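Local coordinates for protein gamma-glutamyltranspeptidase (Streptomyces lincolnensis, PDB 6J3A) that is of unestablished reaction but belongs to the LmbA-like gamma-glutamyltranspeptidase homologues, within the N-terminal nucleophile (Ntn) hydrolase superfamily, at residues 261-265 with 283-289; 265-270 with 514-518; 482-486 with 504-510; 305-310 with 538-542. All blocks are in the same frame, centred on the assembly; numbering follows the deposited sequence.

Interaction 1: 261-265 with 283-289; sequences ATYDW and LQQLALL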
loop_
_atom_site.group_PDB
_atom_site.type_symbol
_atom_site.label_atom_id
_atom_site.label_comp_id
_atom_site.label_asym_id
_atom_site.label_seq_id
_atom_site.Cartn_x
_atom_site.Cartn_y
_atom_site.Cartn_z
ATOM N N ALA A 261 -15.831 23.380 -14.402
ATOM C CA ALA A 261 -15.665 24.660 -13.729
ATOM C C ALA A 261 -14.210 24.715 -13.292
ATOM O O ALA A 261 -13.665 23.722 -12.826
ATOM C CB ALA A 261 -16.597 24.757 -12.533
ATOM N N THR A 262 -13.575 25.863 -13.488
ATOM C CA THR A 262 -12.136 26.002 -13.251
ATOM C C THR A 262 -11.818 27.306 -12.559
ATOM O O THR A 262 -12.543 28.278 -12.679
ATOM C CB THR A 262 -11.332 26.023 -14.554
ATOM O OG1 THR A 262 -11.689 27.200 -15.287
ATOM C CG2 THR A 262 -11.588 24.774 -15.405
ATOM N N TYR A 263 -10.701 27.321 -11.853
ATOM C CA TYR A 263 -10.222 28.524 -11.206
ATOM C C TYR A 263 -8.696 28.493 -11.105
ATOM O O TYR A 263 -8.109 27.524 -10.628
ATOM C CB TYR A 263 -10.851 28.676 -9.831
ATOM C CG TYR A 263 -10.541 30.000 -9.198
ATOM C CD1 TYR A 263 -11.059 31.180 -9.730
ATOM C CD2 TYR A 263 -9.712 30.087 -8.075
ATOM C CE1 TYR A 263 -10.765 32.413 -9.164
ATOM C CE2 TYR A 263 -9.421 31.313 -7.493
ATOM C CZ TYR A 263 -9.946 32.472 -8.043
ATOM O OH TYR A 263 -9.664 33.687 -7.476
ATOM N N ASP A 264 -8.078 29.573 -11.574
ATOM C CA ASP A 264 -6.639 29.768 -11.508
ATOM C C ASP A 264 -6.216 30.346 -10.149
ATOM O O ASP A 264 -6.725 31.381 -9.712
ATOM C CB ASP A 264 -6.202 30.674 -12.653
ATOM C CG ASP A 264 -6.329 29.995 -14.026
ATOM O OD1 ASP A 264 -6.782 28.828 -14.118
ATOM O OD2 ASP A 264 -5.969 30.637 -15.032
ATOM N N TRP A 265 -5.296 29.651 -9.484
ATOM C CA TRP A 265 -4.764 30.090 -8.196
ATOM C C TRP A 265 -3.279 29.748 -8.062
ATOM O O TRP A 265 -2.900 28.577 -8.101
ATOM C CB TRP A 265 -5.552 29.464 -7.038
ATOM C CG TRP A 265 -4.969 29.770 -5.683
ATOM C CD1 TRP A 265 -5.176 30.897 -4.922
ATOM C CD2 TRP A 265 -4.069 28.944 -4.934
ATOM N NE1 TRP A 265 -4.463 30.811 -3.739
ATOM C CE2 TRP A 265 -3.773 29.626 -3.728
ATOM C CE3 TRP A 265 -3.475 27.694 -5.170
ATOM C CZ2 TRP A 265 -2.916 29.093 -2.761
ATOM C CZ3 TRP A 265 -2.625 27.169 -4.215
ATOM C CH2 TRP A 265 -2.354 27.866 -3.021
ATOM N N LEU A 283 -13.554 25.859 -5.482
ATOM C CA LEU A 283 -13.084 26.994 -6.263
ATOM C C LEU A 283 -13.416 28.332 -5.558
ATOM O O LEU A 283 -12.575 29.226 -5.500
ATOM C CB LEU A 283 -13.652 26.943 -7.695
ATOM C CG LEU A 283 -13.510 25.645 -8.517
ATOM C CD1 LEU A 283 -14.110 25.738 -9.914
ATOM C CD2 LEU A 283 -12.053 25.276 -8.644
ATOM N N GLN A 284 -14.619 28.450 -4.998
ATOM C CA GLN A 284 -15.011 29.654 -4.239
ATOM C C GLN A 284 -14.146 29.868 -3.006
ATOM O O GLN A 284 -13.833 31.001 -2.649
ATOM C CB GLN A 284 -16.486 29.603 -3.829
ATOM C CG GLN A 284 -17.443 29.963 -4.959
ATOM C CD GLN A 284 -18.786 30.470 -4.487
ATOM O OE1 GLN A 284 -19.820 29.934 -4.875
ATOM N NE2 GLN A 284 -18.783 31.509 -3.647
ATOM N N GLN A 285 -13.757 28.776 -2.364
ATOM C CA GLN A 285 -12.845 28.852 -1.224
ATOM C C GLN A 285 -11.458 29.388 -1.602
ATOM O O GLN A 285 -10.843 30.123 -0.825
ATOM C CB GLN A 285 -12.737 27.495 -0.539
ATOM C CG GLN A 285 -13.968 27.147 0.282
ATOM C CD GLN A 285 -13.932 25.719 0.791
ATOM O OE1 GLN A 285 -13.379 25.448 1.849
ATOM N NE2 GLN A 285 -14.520 24.803 0.037
ATOM N N LEU A 286 -10.998 29.025 -2.799
ATOM C CA LEU A 286 -9.711 29.473 -3.334
ATOM C C LEU A 286 -9.751 30.940 -3.719
ATOM O O LEU A 286 -8.810 31.691 -3.433
ATOM C CB LEU A 286 -9.337 28.660 -4.578
ATOM C CG LEU A 286 -8.914 27.213 -4.383
ATOM C CD1 LEU A 286 -8.776 26.531 -5.733
ATOM C CD2 LEU A 286 -7.605 27.139 -3.625
ATOM N N ALA A 287 -10.837 31.329 -4.389
ATOM C CA ALA A 287 -11.092 32.734 -4.722
ATOM C C ALA A 287 -11.199 33.660 -3.504
ATOM O O ALA A 287 -10.899 34.845 -3.590
ATOM C CB ALA A 287 -12.345 32.844 -5.559
ATOM N N LEU A 288 -11.620 33.110 -2.378
ATOM C CA LEU A 288 -11.721 33.871 -1.127
ATOM C C LEU A 288 -10.382 34.233 -0.514
ATOM O O LEU A 288 -10.286 35.212 0.227
ATOM C CB LEU A 288 -12.552 33.093 -0.086
ATOM C CG LEU A 288 -13.961 33.549 0.326
ATOM C CD1 LEU A 288 -14.556 34.640 -0.536
ATOM C CD2 LEU A 288 -14.904 32.353 0.363
ATOM N N LEU A 289 -9.354 33.450 -0.817
ATOM C CA LEU A 289 -8.092 33.567 -0.112
ATOM C C LEU A 289 -7.368 34.864 -0.459
ATOM O O LEU A 289 -7.429 35.310 -1.598
ATOM C CB LEU A 289 -7.200 32.372 -0.447
ATOM C CG LEU A 289 -7.745 30.998 -0.032
ATOM C CD1 LEU A 289 -6.943 29.886 -0.699
ATOM C CD2 LEU A 289 -7.766 30.827 1.483
#

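Interaction 2: 265-270 with 514-518; sequences WNGWTV and FLAVA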
loop_
_atom_site.group_PDB
_atom_site.type_symbol
_atom_site.label_atom_id
_atom_site.label_comp_id
_atom_site.label_asym_id
_atom_site.label_seq_id
_atom_site.Cartn_x
_atom_site.Cartn_y
_atom_site.Cartn_z
ATOM N N TRP A 265 -5.296 29.651 -9.484
ATOM C CA TRP A 265 -4.764 30.090 -8.196
ATOM C C TRP A 265 -3.279 29.748 -8.062
ATOM O O TRP A 265 -2.900 28.577 -8.101
ATOM C CB TRP A 265 -5.552 29.464 -7.038
ATOM C CG TRP A 265 -4.969 29.770 -5.683
ATOM C CD1 TRP A 265 -5.176 30.897 -4.922
ATOM C CD2 TRP A 265 -4.069 28.944 -4.934
ATOM N NE1 TRP A 265 -4.463 30.811 -3.739
ATOM C CE2 TRP A 265 -3.773 29.626 -3.728
ATOM C CE3 TRP A 265 -3.475 27.694 -5.170
ATOM C CZ2 TRP A 265 -2.916 29.093 -2.761
ATOM C CZ3 TRP A 265 -2.625 27.169 -4.215
ATOM C CH2 TRP A 265 -2.354 27.866 -3.021
ATOM N N ASN A 266 -2.452 30.786 -7.902
ATOM C CA ASN A 266 -1.040 30.646 -7.499
ATOM C C ASN A 266 -0.240 29.661 -8.380
ATOM O O ASN A 266 0.487 28.799 -7.877
ATOM C CB ASN A 266 -0.989 30.237 -6.024
ATOM C CG ASN A 266 0.422 30.131 -5.491
ATOM O OD1 ASN A 266 1.187 31.091 -5.547
ATOM N ND2 ASN A 266 0.776 28.956 -4.980
ATOM N N GLY A 267 -0.408 29.778 -9.695
ATOM C CA GLY A 267 0.278 28.906 -10.657
ATOM C C GLY A 267 -0.484 27.656 -11.057
ATOM O O GLY A 267 -0.156 27.024 -12.077
ATOM N N TRP A 268 -1.484 27.290 -10.248
ATOM C CA TRP A 268 -2.336 26.127 -10.490
ATOM C C TRP A 268 -3.690 26.512 -11.076
ATOM O O TRP A 268 -4.161 27.641 -10.914
ATOM C CB TRP A 268 -2.625 25.342 -9.201
ATOM C CG TRP A 268 -1.458 24.957 -8.359
ATOM C CD1 TRP A 268 -0.765 25.766 -7.512
ATOM C CD2 TRP A 268 -0.890 23.646 -8.215
ATOM N NE1 TRP A 268 0.220 25.054 -6.873
ATOM C CE2 TRP A 268 0.163 23.750 -7.285
ATOM C CE3 TRP A 268 -1.154 22.404 -8.798
ATOM C CZ2 TRP A 268 0.955 22.657 -6.926
ATOM C CZ3 TRP A 268 -0.371 21.319 -8.437
ATOM C CH2 TRP A 268 0.671 21.453 -7.510
ATOM N N THR A 269 -4.304 25.537 -11.737
ATOM C CA THR A 269 -5.710 25.571 -12.105
ATOM C C THR A 269 -6.349 24.340 -11.493
ATOM O O THR A 269 -5.876 23.234 -11.719
ATOM C CB THR A 269 -5.909 25.495 -13.627
ATOM O OG1 THR A 269 -5.135 26.520 -14.260
ATOM C CG2 THR A 269 -7.394 25.646 -14.004
ATOM N N VAL A 270 -7.420 24.523 -10.733
ATOM C CA VAL A 270 -8.197 23.396 -10.223
ATOM C C VAL A 270 -9.434 23.217 -11.094
ATOM O O VAL A 270 -10.120 24.186 -11.380
ATOM C CB VAL A 270 -8.621 23.606 -8.775
ATOM C CG1 VAL A 270 -9.286 22.340 -8.253
ATOM C CG2 VAL A 270 -7.408 23.946 -7.919
ATOM N N PHE A 514 -5.404 19.827 -1.104
ATOM C CA PHE A 514 -4.817 20.522 -2.251
ATOM C C PHE A 514 -3.897 21.667 -1.849
ATOM O O PHE A 514 -2.836 21.832 -2.447
ATOM C CB PHE A 514 -5.891 21.063 -3.180
ATOM C CG PHE A 514 -5.360 21.993 -4.239
ATOM C CD1 PHE A 514 -4.911 21.492 -5.458
ATOM C CD2 PHE A 514 -5.311 23.367 -4.014
ATOM C CE1 PHE A 514 -4.431 22.343 -6.432
ATOM C CE2 PHE A 514 -4.827 24.223 -4.982
ATOM C CZ PHE A 514 -4.386 23.712 -6.195
ATOM N N LEU A 515 -4.311 22.467 -0.869
ATOM C CA LEU A 515 -3.426 23.518 -0.330
ATOM C C LEU A 515 -2.164 22.930 0.320
ATOM O O LEU A 515 -1.046 23.430 0.124
ATOM C CB LEU A 515 -4.162 24.428 0.668
ATOM C CG LEU A 515 -5.251 25.351 0.099
ATOM C CD1 LEU A 515 -5.880 26.175 1.210
ATOM C CD2 LEU A 515 -4.723 26.276 -0.981
ATOM N N ALA A 516 -2.335 21.862 1.083
ATOM C CA ALA A 516 -1.179 21.185 1.651
ATOM C C ALA A 516 -0.222 20.725 0.548
ATOM O O ALA A 516 0.976 20.978 0.643
ATOM C CB ALA A 516 -1.609 20.028 2.525
ATOM N N VAL A 517 -0.743 20.109 -0.512
ATOM C CA VAL A 517 0.109 19.679 -1.633
ATOM C C VAL A 517 0.919 20.851 -2.205
ATOM O O VAL A 517 2.102 20.718 -2.483
ATOM C CB VAL A 517 -0.696 19.029 -2.781
ATOM C CG1 VAL A 517 0.209 18.724 -3.975
ATOM C CG2 VAL A 517 -1.388 17.752 -2.317
ATOM N N ALA A 518 0.266 21.991 -2.383
ATOM C CA ALA A 518 0.900 23.168 -2.972
ATOM C C ALA A 518 1.838 23.891 -2.008
ATOM O O ALA A 518 2.790 24.525 -2.456
ATOM C CB ALA A 518 -0.160 24.120 -3.462
#

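Interaction 3: 482-486 with 504-510; sequences TLTPS and DQQDQWQ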
loop_
_atom_site.group_PDB
_atom_site.type_symbol
_atom_site.label_atom_id
_atom_site.label_comp_id
_atom_site.label_asym_id
_atom_site.label_seq_id
_atom_site.Cartn_x
_atom_site.Cartn_y
_atom_site.Cartn_z
ATOM N N THR A 482 -23.391 16.023 -3.830
ATOM C CA THR A 482 -22.151 16.207 -3.044
ATOM C C THR A 482 -20.885 15.666 -3.733
ATOM O O THR A 482 -19.770 16.025 -3.356
ATOM C CB THR A 482 -22.245 15.576 -1.643
ATOM O OG1 THR A 482 -22.785 14.253 -1.744
ATOM C CG2 THR A 482 -23.117 16.432 -0.744
ATOM N N LEU A 483 -21.080 14.829 -4.748
ATOM C CA LEU A 483 -20.006 14.124 -5.438
ATOM C C LEU A 483 -19.166 15.097 -6.248
ATOM O O LEU A 483 -19.679 15.771 -7.138
ATOM C CB LEU A 483 -20.596 13.056 -6.360
ATOM C CG LEU A 483 -21.685 12.163 -5.732
ATOM C CD1 LEU A 483 -22.025 11.027 -6.684
ATOM C CD2 LEU A 483 -21.314 11.654 -4.334
ATOM N N THR A 484 -17.870 15.140 -5.951
ATOM C CA THR A 484 -17.022 16.199 -6.442
ATOM C C THR A 484 -15.551 15.798 -6.565
ATOM O O THR A 484 -14.724 16.128 -5.705
ATOM C CB THR A 484 -17.193 17.475 -5.591
ATOM O OG1 THR A 484 -16.282 18.469 -6.058
ATOM C CG2 THR A 484 -16.981 17.214 -4.089
ATOM N N PRO A 485 -15.205 15.116 -7.668
ATOM C CA PRO A 485 -13.790 14.835 -7.925
ATOM C C PRO A 485 -13.022 16.087 -8.359
ATOM O O PRO A 485 -13.633 17.113 -8.675
ATOM C CB PRO A 485 -13.826 13.795 -9.054
ATOM C CG PRO A 485 -15.128 14.007 -9.739
ATOM C CD PRO A 485 -16.074 14.656 -8.766
ATOM N N SER A 486 -11.699 15.979 -8.395
ATOM C CA SER A 486 -10.818 17.096 -8.749
ATOM C C SER A 486 -9.735 16.664 -9.713
ATOM O O SER A 486 -9.271 15.515 -9.682
ATOM C CB SER A 486 -10.130 17.668 -7.508
ATOM O OG SER A 486 -11.060 17.944 -6.477
ATOM N N ASP A 504 -20.747 16.358 2.734
ATOM C CA ASP A 504 -20.483 17.796 2.858
ATOM C C ASP A 504 -19.052 18.120 3.271
ATOM O O ASP A 504 -18.639 19.281 3.227
ATOM C CB ASP A 504 -21.471 18.439 3.833
ATOM C CG ASP A 504 -22.886 18.409 3.314
ATOM O OD1 ASP A 504 -23.106 18.728 2.127
ATOM O OD2 ASP A 504 -23.786 18.045 4.091
ATOM N N GLN A 505 -18.299 17.103 3.669
ATOM C CA GLN A 505 -16.876 17.265 3.943
ATOM C C GLN A 505 -15.978 17.127 2.699
ATOM O O GLN A 505 -14.821 17.548 2.755
ATOM C CB GLN A 505 -16.425 16.280 5.027
ATOM C CG GLN A 505 -17.114 16.460 6.378
ATOM C CD GLN A 505 -18.439 15.707 6.501
ATOM O OE1 GLN A 505 -18.460 14.499 6.720
ATOM N NE2 GLN A 505 -19.548 16.427 6.378
ATOM N N GLN A 506 -16.500 16.574 1.595
ATOM C CA GLN A 506 -15.697 16.265 0.391
ATOM C C GLN A 506 -14.804 17.409 -0.088
ATOM O O GLN A 506 -13.588 17.243 -0.198
ATOM C CB GLN A 506 -16.589 15.840 -0.778
ATOM C CG GLN A 506 -17.134 14.430 -0.693
ATOM C CD GLN A 506 -17.460 13.828 -2.050
ATOM O OE1 GLN A 506 -18.413 13.051 -2.182
ATOM N NE2 GLN A 506 -16.662 14.155 -3.055
ATOM N N ASP A 507 -15.417 18.556 -0.382
ATOM C CA ASP A 507 -14.667 19.736 -0.824
ATOM C C ASP A 507 -14.195 20.652 0.315
ATOM O O ASP A 507 -13.779 21.784 0.055
ATOM C CB ASP A 507 -15.468 20.557 -1.847
ATOM C CG ASP A 507 -15.279 20.078 -3.276
ATOM O OD1 ASP A 507 -14.239 19.464 -3.605
ATOM O OD2 ASP A 507 -16.192 20.350 -4.084
ATOM N N GLN A 508 -14.275 20.189 1.558
ATOM C CA GLN A 508 -13.527 20.810 2.649
ATOM C C GLN A 508 -12.186 20.082 2.747
ATOM O O GLN A 508 -11.098 20.677 2.699
ATOM C CB GLN A 508 -14.287 20.707 3.973
ATOM C CG GLN A 508 -15.722 21.212 3.930
ATOM C CD GLN A 508 -16.336 21.312 5.321
ATOM O OE1 GLN A 508 -15.778 21.970 6.209
ATOM N NE2 GLN A 508 -17.486 20.656 5.523
ATOM N N TRP A 509 -12.285 18.769 2.862
ATOM C CA TRP A 509 -11.119 17.923 3.000
ATOM C C TRP A 509 -10.188 18.067 1.806
ATOM O O TRP A 509 -8.976 18.171 1.978
ATOM C CB TRP A 509 -11.552 16.465 3.173
ATOM C CG TRP A 509 -12.150 16.140 4.522
ATOM C CD1 TRP A 509 -11.955 16.800 5.717
ATOM C CD2 TRP A 509 -12.995 15.030 4.816
ATOM N NE1 TRP A 509 -12.663 16.179 6.724
ATOM C CE2 TRP A 509 -13.299 15.083 6.201
ATOM C CE3 TRP A 509 -13.538 13.989 4.038
ATOM C CZ2 TRP A 509 -14.124 14.145 6.818
ATOM C CZ3 TRP A 509 -14.342 13.051 4.651
ATOM C CH2 TRP A 509 -14.636 13.138 6.030
ATOM N N GLN A 510 -10.768 18.096 0.611
ATOM C CA GLN A 510 -9.996 18.285 -0.612
ATOM C C GLN A 510 -9.312 19.643 -0.665
ATOM O O GLN A 510 -8.166 19.725 -1.105
ATOM C CB GLN A 510 -10.867 18.108 -1.856
ATOM C CG GLN A 510 -11.056 16.669 -2.258
ATOM C CD GLN A 510 -12.078 16.504 -3.358
ATOM O OE1 GLN A 510 -13.298 16.589 -3.120
ATOM N NE2 GLN A 510 -11.596 16.256 -4.576
#

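Interaction 4: 305-310 with 538-542; sequences LVEGCK and WHNDS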
loop_
_atom_site.group_PDB
_atom_site.type_symbol
_atom_site.label_atom_id
_atom_site.label_comp_id
_atom_site.label_asym_id
_atom_site.label_seq_id
_atom_site.Cartn_x
_atom_site.Cartn_y
_atom_site.Cartn_z
ATOM N N LEU A 305 -9.362 29.441 6.821
ATOM C CA LEU A 305 -10.003 28.464 5.945
ATOM C C LEU A 305 -11.404 28.054 6.382
ATOM O O LEU A 305 -12.247 27.762 5.531
ATOM C CB LEU A 305 -9.128 27.217 5.813
ATOM C CG LEU A 305 -7.761 27.414 5.144
ATOM C CD1 LEU A 305 -7.079 26.076 4.894
ATOM C CD2 LEU A 305 -7.840 28.201 3.846
ATOM N N VAL A 306 -11.643 28.005 7.695
ATOM C CA VAL A 306 -12.959 27.617 8.240
ATOM C C VAL A 306 -14.001 28.696 7.900
ATOM O O VAL A 306 -15.052 28.422 7.304
ATOM C CB VAL A 306 -12.876 27.347 9.768
ATOM C CG1 VAL A 306 -14.258 27.192 10.409
ATOM C CG2 VAL A 306 -12.044 26.098 10.033
ATOM N N GLU A 307 -13.685 29.927 8.271
ATOM C CA GLU A 307 -14.562 31.055 7.974
ATOM C C GLU A 307 -14.805 31.206 6.467
ATOM O O GLU A 307 -15.936 31.424 6.036
ATOM C CB GLU A 307 -14.000 32.347 8.584
ATOM C CG GLU A 307 -13.926 32.327 10.107
ATOM C CD GLU A 307 -15.216 31.844 10.720
ATOM O OE1 GLU A 307 -15.262 30.668 11.136
ATOM O OE2 GLU A 307 -16.195 32.627 10.733
ATOM N N GLY A 308 -13.749 31.065 5.678
ATOM C CA GLY A 308 -13.867 31.096 4.221
ATOM C C GLY A 308 -14.772 29.998 3.687
ATOM O O GLY A 308 -15.612 30.241 2.825
ATOM N N CYS A 309 -14.604 28.789 4.221
ATOM C CA CYS A 309 -15.470 27.656 3.895
ATOM C C CYS A 309 -16.952 27.912 4.217
ATOM O O CYS A 309 -17.822 27.616 3.390
ATOM C CB CYS A 309 -14.989 26.408 4.614
ATOM S SG CYS A 309 -16.068 24.990 4.366
ATOM N N LYS A 310 -17.227 28.464 5.401
ATOM C CA LYS A 310 -18.599 28.853 5.783
ATOM C C LYS A 310 -19.238 29.776 4.746
ATOM O O LYS A 310 -20.359 29.545 4.307
ATOM C CB LYS A 310 -18.629 29.502 7.184
ATOM C CG LYS A 310 -18.827 28.487 8.313
ATOM C CD LYS A 310 -17.756 28.519 9.392
ATOM C CE LYS A 310 -18.225 29.141 10.682
ATOM N NZ LYS A 310 -17.234 28.872 11.763
ATOM N N TRP A 538 -9.671 18.492 9.042
ATOM C CA TRP A 538 -10.790 19.032 9.822
ATOM C C TRP A 538 -11.940 19.385 8.891
ATOM O O TRP A 538 -11.760 19.451 7.685
ATOM C CB TRP A 538 -10.353 20.298 10.582
ATOM C CG TRP A 538 -10.049 21.476 9.645
ATOM C CD1 TRP A 538 -10.896 22.496 9.295
ATOM C CD2 TRP A 538 -8.838 21.703 8.917
ATOM N NE1 TRP A 538 -10.280 23.349 8.408
ATOM C CE2 TRP A 538 -9.017 22.886 8.159
ATOM C CE3 TRP A 538 -7.612 21.026 8.834
ATOM C CZ2 TRP A 538 -8.018 23.403 7.328
ATOM C CZ3 TRP A 538 -6.609 21.548 8.009
ATOM C CH2 TRP A 538 -6.824 22.722 7.265
ATOM N N HIS A 539 -13.108 19.646 9.470
ATOM C CA HIS A 539 -14.275 20.154 8.725
ATOM C C HIS A 539 -15.162 20.956 9.646
ATOM O O HIS A 539 -15.065 20.816 10.862
ATOM C CB HIS A 539 -15.094 19.010 8.121
ATOM C CG HIS A 539 -15.883 18.220 9.125
ATOM N ND1 HIS A 539 -17.250 18.336 9.261
ATOM C CD2 HIS A 539 -15.499 17.289 10.028
ATOM C CE1 HIS A 539 -17.667 17.510 10.203
ATOM N NE2 HIS A 539 -16.624 16.866 10.687
ATOM N N ASN A 540 -16.031 21.778 9.061
ATOM C CA ASN A 540 -17.123 22.418 9.811
ATOM C C ASN A 540 -18.487 21.897 9.363
ATOM O O ASN A 540 -18.606 21.299 8.289
ATOM C CB ASN A 540 -17.040 23.950 9.713
ATOM C CG ASN A 540 -17.602 24.503 8.415
ATOM O OD1 ASN A 540 -18.815 24.628 8.256
ATOM N ND2 ASN A 540 -16.720 24.881 7.501
ATOM N N ASP A 541 -19.501 22.139 10.196
ATOM C CA ASP A 541 -20.897 21.767 9.890
ATOM C C ASP A 541 -21.849 22.958 10.043
ATOM O O ASP A 541 -23.041 22.778 10.315
ATOM C CB ASP A 541 -21.380 20.619 10.794
ATOM C CG ASP A 541 -20.764 19.280 10.446
ATOM O OD1 ASP A 541 -20.779 18.869 9.260
ATOM O OD2 ASP A 541 -20.295 18.625 11.393
ATOM N N SER A 542 -21.335 24.168 9.836
ATOM C CA SER A 542 -22.125 25.391 10.013
ATOM C C SER A 542 -22.795 25.823 8.704
ATOM O O SER A 542 -22.522 26.882 8.157
ATOM C CB SER A 542 -21.264 26.506 10.605
ATOM O OG SER A 542 -22.070 27.588 11.015
#

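Interaction 1: 261-265 with 283-289
A helix lies on a beta sheet here, as in the layered alpha/beta architecture of Ntn hydrolases: the end of strand 256-265 packs against helix 280-288, their segment axes 8.8 Å apart and 24° from parallel. Strand alternation turns Ala-261, Tyr-263 and Trp-265 toward the helix, Thr-262 and Asp-264 away. No hydrogen bond crosses; the contact is apolar packing. Leu-283, in its mt rotamer, straddles two strand residues: CD1 reaches Ala-261 CB (3.7 Å) and CD2 reaches Tyr-263 CB (3.8 Å). Leu-286, one turn on and likewise mt, sets CB 3.8 Å from Tyr-263 CD2; Leu-286 CD2 lies over one face of the Trp-265 indole, 4.2 Å from Trp-265 CD2. Leu-289, just past the helix, brings CD1 to 4.0 Å from Trp-265 NE1. Both aromatic residues adopt t at chi1, which carries their rings out to the helix. Tyr-263 thus extends to the helix backbone, its OH 3.2 Å from Ala-287 CA and its CZ 3.5 Å from Ala-287 CB.

Interaction 2: 265-270 with 514-518
This is a buried aromatic contact between a beta hairpin of the large antiparallel sheet and helix 506-519 packed against that sheet, the helix-on-sheet layering of the Ntn hydrolase fold. The hairpin joins strands 256-265 and 268-272 through a type I' turn from Trp-265 to Trp-268, closed by Trp-265 N to Trp-268 O (2.7 Å) and Trp-268 N to Trp-265 O (2.9 Å). Gly-267 occupies a turn position where a CB would collide with the preceding carbonyl oxygen. The strand and helix run nearly antiparallel (164°), their segment axes 11.8 Å apart at closest, a gap filled by side chains. Phe-514 enters between the two tryptophans. It points its edge at the face of Trp-268 in a T-shaped pair, centroids 5.3 Å apart (Trp-268 five-membered ring to Phe-514 ring) and planes at 73°; it meets Trp-265 obliquely. Ala-518 CB fits beside both indoles, 3.6 Å from Trp-268 NE1 and 4.0 Å from Trp-265 CZ3. Arg-490 adds a cation-pi contact to Trp-268. Two CH-pi contacts complete the packing: Leu-515 CD2 lies 4.0 Å from the Trp-265 six-membered ring centroid, and Val-270 CG2 3.9 Å from that of Phe-514.

Interaction 3: 482-486 with 504-510
Thr-482 opens the segment with its methyl CG2 3.7 Å from Asp-504 OD1, a carboxylate held chiefly by Ser-546 N and by a salt bridge to Arg-316. Thr-482 O faces the Gln-506 amide, 3.4 Å from Gln-506 CD. Leu-483 points its CA-CB bond the other way, and Thr-484 turns back toward the helix to make the one assigned hydrogen bond across the contact, Thr-484 OG1 to Asp-507 OD2 at 2.7 Å. The same hydroxyl accepts from Lys-272 NZ, which also forms a salt bridge with Asp-507 OD1. Pro-485 points away, but its carbonyl oxygen is another Lys-272 acceptor. Ser-486 faces the Gln-510 side-chain amide, and its OG is hydrogen-bonded to Lys-272. This is a buried polar helix-on-sheet contact of the Ntn hydrolase fold: the Lys-272 network ties the segment entering strand 486-490 of the large sheet to the N-terminal part of helix 506-519. Ser-486 pairs with Phe-498 of strand 493-499, while helix 280-288 touches Asp-507 and Gln-510.

Interaction 4: 305-310 with 538-542
Asn-540, Trp-538 and Lys-310 carry this buried contact between helix 299-319 and a short edge strand. Asn-540 points at the helix and packs its amide against the backbone and side chains there: ND2 comes within 3.2 Å of Cys-309 SG and 3.9 Å of Val-306 O. The amide oxygen is used locally, Asn-540 OD1 accepting from Ser-542 N at 3.0 Å in an Asx turn that bends the chain as it leaves the strand. Trp-538, two residues earlier and so on the same side of the strand, meets the preceding part of the helix: Leu-305 CD1 lies at the ring edge, 3.7 Å from Trp-538 CZ2, and Val-306 CG2 is 3.6 Å from Trp-538 NE1. His-512 of helix 506-519 stacks on the indole. Lys-310 contributes its aliphatic part, with CG 3.9 Å from both Asn-540 OD1 and Ser-542 CB, while its ammonium folds back along its own helix into a salt bridge, Lys-310 NZ to Glu-307 OE1 at 2.7 Å. With segment axes 9.0 Å apart and crossing at -40°, this is helix-on-sheet packing, helix 299-319 lying against the outermost strand of the small mixed sheet formed by 538-540, 556-560 and 577-581.

How the interactions relate
Interactions 1 and 2 share Trp-265 and the hairpin of the large sheet; their centres are 9 Å apart, and Tyr-263 O to Val-270 N (3.1 Å) pairs the strands. Interactions 2 and 3 use opposite ends of one helix. Interaction 3 lies deepest, about 7 Å from the chain centre, and is probably the nearest to the Ntn catalytic centre. Gln-285 NE2 to Asp-507 O (3.1 Å) ties it to interaction 1, Gln-508 OE1 and Asn-540 N (2.9 Å) to interaction 4. Leu-305 of interaction 4 meets Leu-289 and Leu-515, and Gln-285 OE1 lies 3.3 Å from Cys-309 CB, so helices 280-288, 299-319 and 506-519 pack together and link the two sheets.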